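Local coordinates for 2-C-methyl-D-erythritol 4-phosphate cytidylyltransferase (Anaerococcus prevotii, PDB 4KT7), which probably catalyses the transfer of a cytidylyl group from CTP to 2-C-methyl-D-erythritol 4-phosphate, a step of the DXP pathway to isoprenoid precursors, at residues T136-K141 and G211-I216. Residues are numbered along the deposited sequence; the frame is centred on the assembly and turned at random.
Sequences TATKSK and GEYSNI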
loop_
_atom_site.group_PDB
_atom_site.type_symbol
_atom_site.label_atom_id
_atom_site.label_comp_id
_atom_site.label_asym_id
_atom_site.label_seq_id
_atom_site.Cartn_x
_atom_site.Cartn_y
_atom_site.Cartn_z
ATOM N N THR A 136 -8.879 4.833 11.275
ATOM C CA THR A 136 -9.211 3.645 10.483
ATOM C C THR A 136 -7.919 3.200 9.785
ATOM O O THR A 136 -7.146 4.045 9.352
ATOM C CB THR A 136 -10.291 3.950 9.432
ATOM O OG1 THR A 136 -9.978 5.200 8.810
ATOM C CG2 THR A 136 -11.643 4.063 10.082
ATOM N N ALA A 137 -7.687 1.894 9.669
ATOM C CA ALA A 137 -6.441 1.397 9.078
ATOM C C ALA A 137 -6.662 -0.026 8.596
ATOM O O ALA A 137 -7.616 -0.679 9.032
ATOM C CB ALA A 137 -5.288 1.455 10.119
ATOM N N THR A 138 -5.799 -0.499 7.685
ATOM C CA THR A 138 -5.929 -1.861 7.152
ATOM C C THR A 138 -4.589 -2.572 7.202
ATOM O O THR A 138 -3.544 -1.953 6.946
ATOM C CB THR A 138 -6.417 -1.896 5.695
ATOM O OG1 THR A 138 -5.583 -1.054 4.880
ATOM C CG2 THR A 138 -7.903 -1.478 5.587
ATOM N N LYS A 139 -4.616 -3.863 7.533
ATOM C CA LYS A 139 -3.382 -4.622 7.601
ATOM C C LYS A 139 -2.716 -4.558 6.238
ATOM O O LYS A 139 -3.381 -4.713 5.206
ATOM C CB LYS A 139 -3.624 -6.076 7.988
ATOM C CG LYS A 139 -2.318 -6.848 8.164
ATOM C CD LYS A 139 -2.583 -8.302 8.549
ATOM C CE LYS A 139 -2.914 -8.412 10.034
ATOM N NZ LYS A 139 -3.559 -9.724 10.327
ATOM N N SER A 140 -1.418 -4.284 6.219
ATOM C CA SER A 140 -0.744 -4.120 4.941
ATOM C C SER A 140 -0.671 -5.459 4.244
ATOM O O SER A 140 -0.204 -6.459 4.821
ATOM C CB SER A 140 0.666 -3.544 5.121
ATOM O OG SER A 140 1.343 -3.544 3.874
ATOM N N LYS A 141 -1.172 -5.480 3.017
ATOM C CA LYS A 141 -1.048 -6.642 2.164
ATOM C C LYS A 141 0.338 -6.748 1.535
ATOM O O LYS A 141 0.774 -7.838 1.211
ATOM C CB LYS A 141 -2.117 -6.612 1.069
ATOM C CG LYS A 141 -3.480 -7.075 1.530
ATOM C CD LYS A 141 -4.455 -7.151 0.333
ATOM C CE LYS A 141 -5.846 -7.595 0.780
ATOM N NZ LYS A 141 -6.863 -7.609 -0.319
ATOM N N GLY A 211 -10.390 -0.682 8.596
ATOM C CA GLY A 211 -10.913 0.054 7.466
ATOM C C GLY A 211 -11.265 -0.867 6.312
ATOM O O GLY A 211 -11.440 -2.083 6.474
ATOM N N GLU A 212 -11.371 -0.282 5.132
ATOM C CA GLU A 212 -11.787 -1.018 3.963
ATOM C C GLU A 212 -10.699 -0.910 2.912
ATOM O O GLU A 212 -10.162 0.170 2.696
ATOM C CB GLU A 212 -13.134 -0.471 3.467
ATOM C CG GLU A 212 -14.303 -0.895 4.379
ATOM C CD GLU A 212 -15.551 -0.016 4.259
ATOM O OE1 GLU A 212 -15.546 0.962 3.472
ATOM O OE2 GLU A 212 -16.539 -0.296 4.981
ATOM N N TYR A 213 -10.356 -2.031 2.275
ATOM C CA TYR A 213 -9.327 -2.003 1.245
ATOM C C TYR A 213 -9.818 -1.194 0.050
ATOM O O TYR A 213 -9.032 -0.556 -0.640
ATOM C CB TYR A 213 -8.898 -3.425 0.837
ATOM C CG TYR A 213 -8.039 -4.084 1.896
ATOM C CD1 TYR A 213 -6.728 -3.679 2.097
ATOM C CD2 TYR A 213 -8.549 -5.100 2.707
ATOM C CE1 TYR A 213 -5.933 -4.264 3.090
ATOM C CE2 TYR A 213 -7.762 -5.693 3.703
ATOM C CZ TYR A 213 -6.455 -5.276 3.878
ATOM O OH TYR A 213 -5.679 -5.865 4.850
ATOM N N SER A 214 -11.128 -1.215 -0.169
ATOM C CA SER A 214 -11.737 -0.437 -1.244
ATOM C C SER A 214 -11.706 1.080 -1.006
ATOM O O SER A 214 -11.925 1.851 -1.933
ATOM C CB SER A 214 -13.186 -0.889 -1.459
ATOM O OG SER A 214 -13.902 -0.855 -0.229
ATOM N N ASN A 215 -11.440 1.504 0.227
ATOM C CA ASN A 215 -11.502 2.931 0.588
ATOM C C ASN A 215 -10.233 3.691 0.155
ATOM O O ASN A 215 -9.506 4.259 0.980
ATOM C CB ASN A 215 -11.736 3.064 2.091
ATOM C CG ASN A 215 -12.008 4.492 2.535
ATOM O OD1 ASN A 215 -12.439 5.345 1.738
ATOM N ND2 ASN A 215 -11.771 4.757 3.830
ATOM N N ILE A 216 -9.983 3.720 -1.149
ATOM C CA ILE A 216 -8.769 4.336 -1.674
ATOM C C ILE A 216 -8.905 5.849 -1.867
ATOM O O ILE A 216 -10.019 6.369 -2.006
ATOM C CB ILE A 216 -8.402 3.703 -3.010
ATOM C CG1 ILE A 216 -9.559 3.908 -3.992
ATOM C CG2 ILE A 216 -8.148 2.213 -2.819
ATOM C CD1 ILE A 216 -9.219 3.583 -5.443
#
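The ring of Tyr-213 lies between Thr-138 and Lys-141, with Thr-138 CG2 over the centre of one face, 4.2 Å from the ring centroid in a CH-pi contact, and Lys-141 CE over the centre of the opposite face. Lys-141 runs extended beyond CG and crosses the ring obliquely, which carries NZ over the same face as CE in a cation-pi contact, 4.4 Å from the ring centroid. Lys-139 O lies in the ring plane at its edge and accepts a hydrogen bond from Tyr-213 OH (2.6 Å), the donor tilted 16° from the carbonyl plane. Two faces and the phenol end are thus engaged at once, which should limit how far the ring can swing or slide. Thr-138 CG2, set beside its own backbone N and anti to the carbonyl carbon, also touches Gly-211 C at 3.5 Å, while Thr-138 CB meets Tyr-213 CE1 at 3.6 Å. An alanine in place of Thr-138 removes the CG2 contacts with the ring and Gly-211 and would probably leave a gap beneath that face, giving the ring more room to tilt. Gly-211 N donates to Ala-137 O (2.8 Å), continuing the parallel pairing of strands 133-139 and 206-210 just beyond the latter's end. A type I turn, Glu-212 to Asn-215, follows, with Glu-212 hydrogen-bonded to Ser-117 and Asn-215 to Gln-166 and Thr-167. In the mixed sheet of this GT-A-like cytidylyltransferase fold, strand 133-139 also pairs with strand 162-166, and Leu-120 of helix 118-127 packs on Thr-136, Glu-212 and Asn-215.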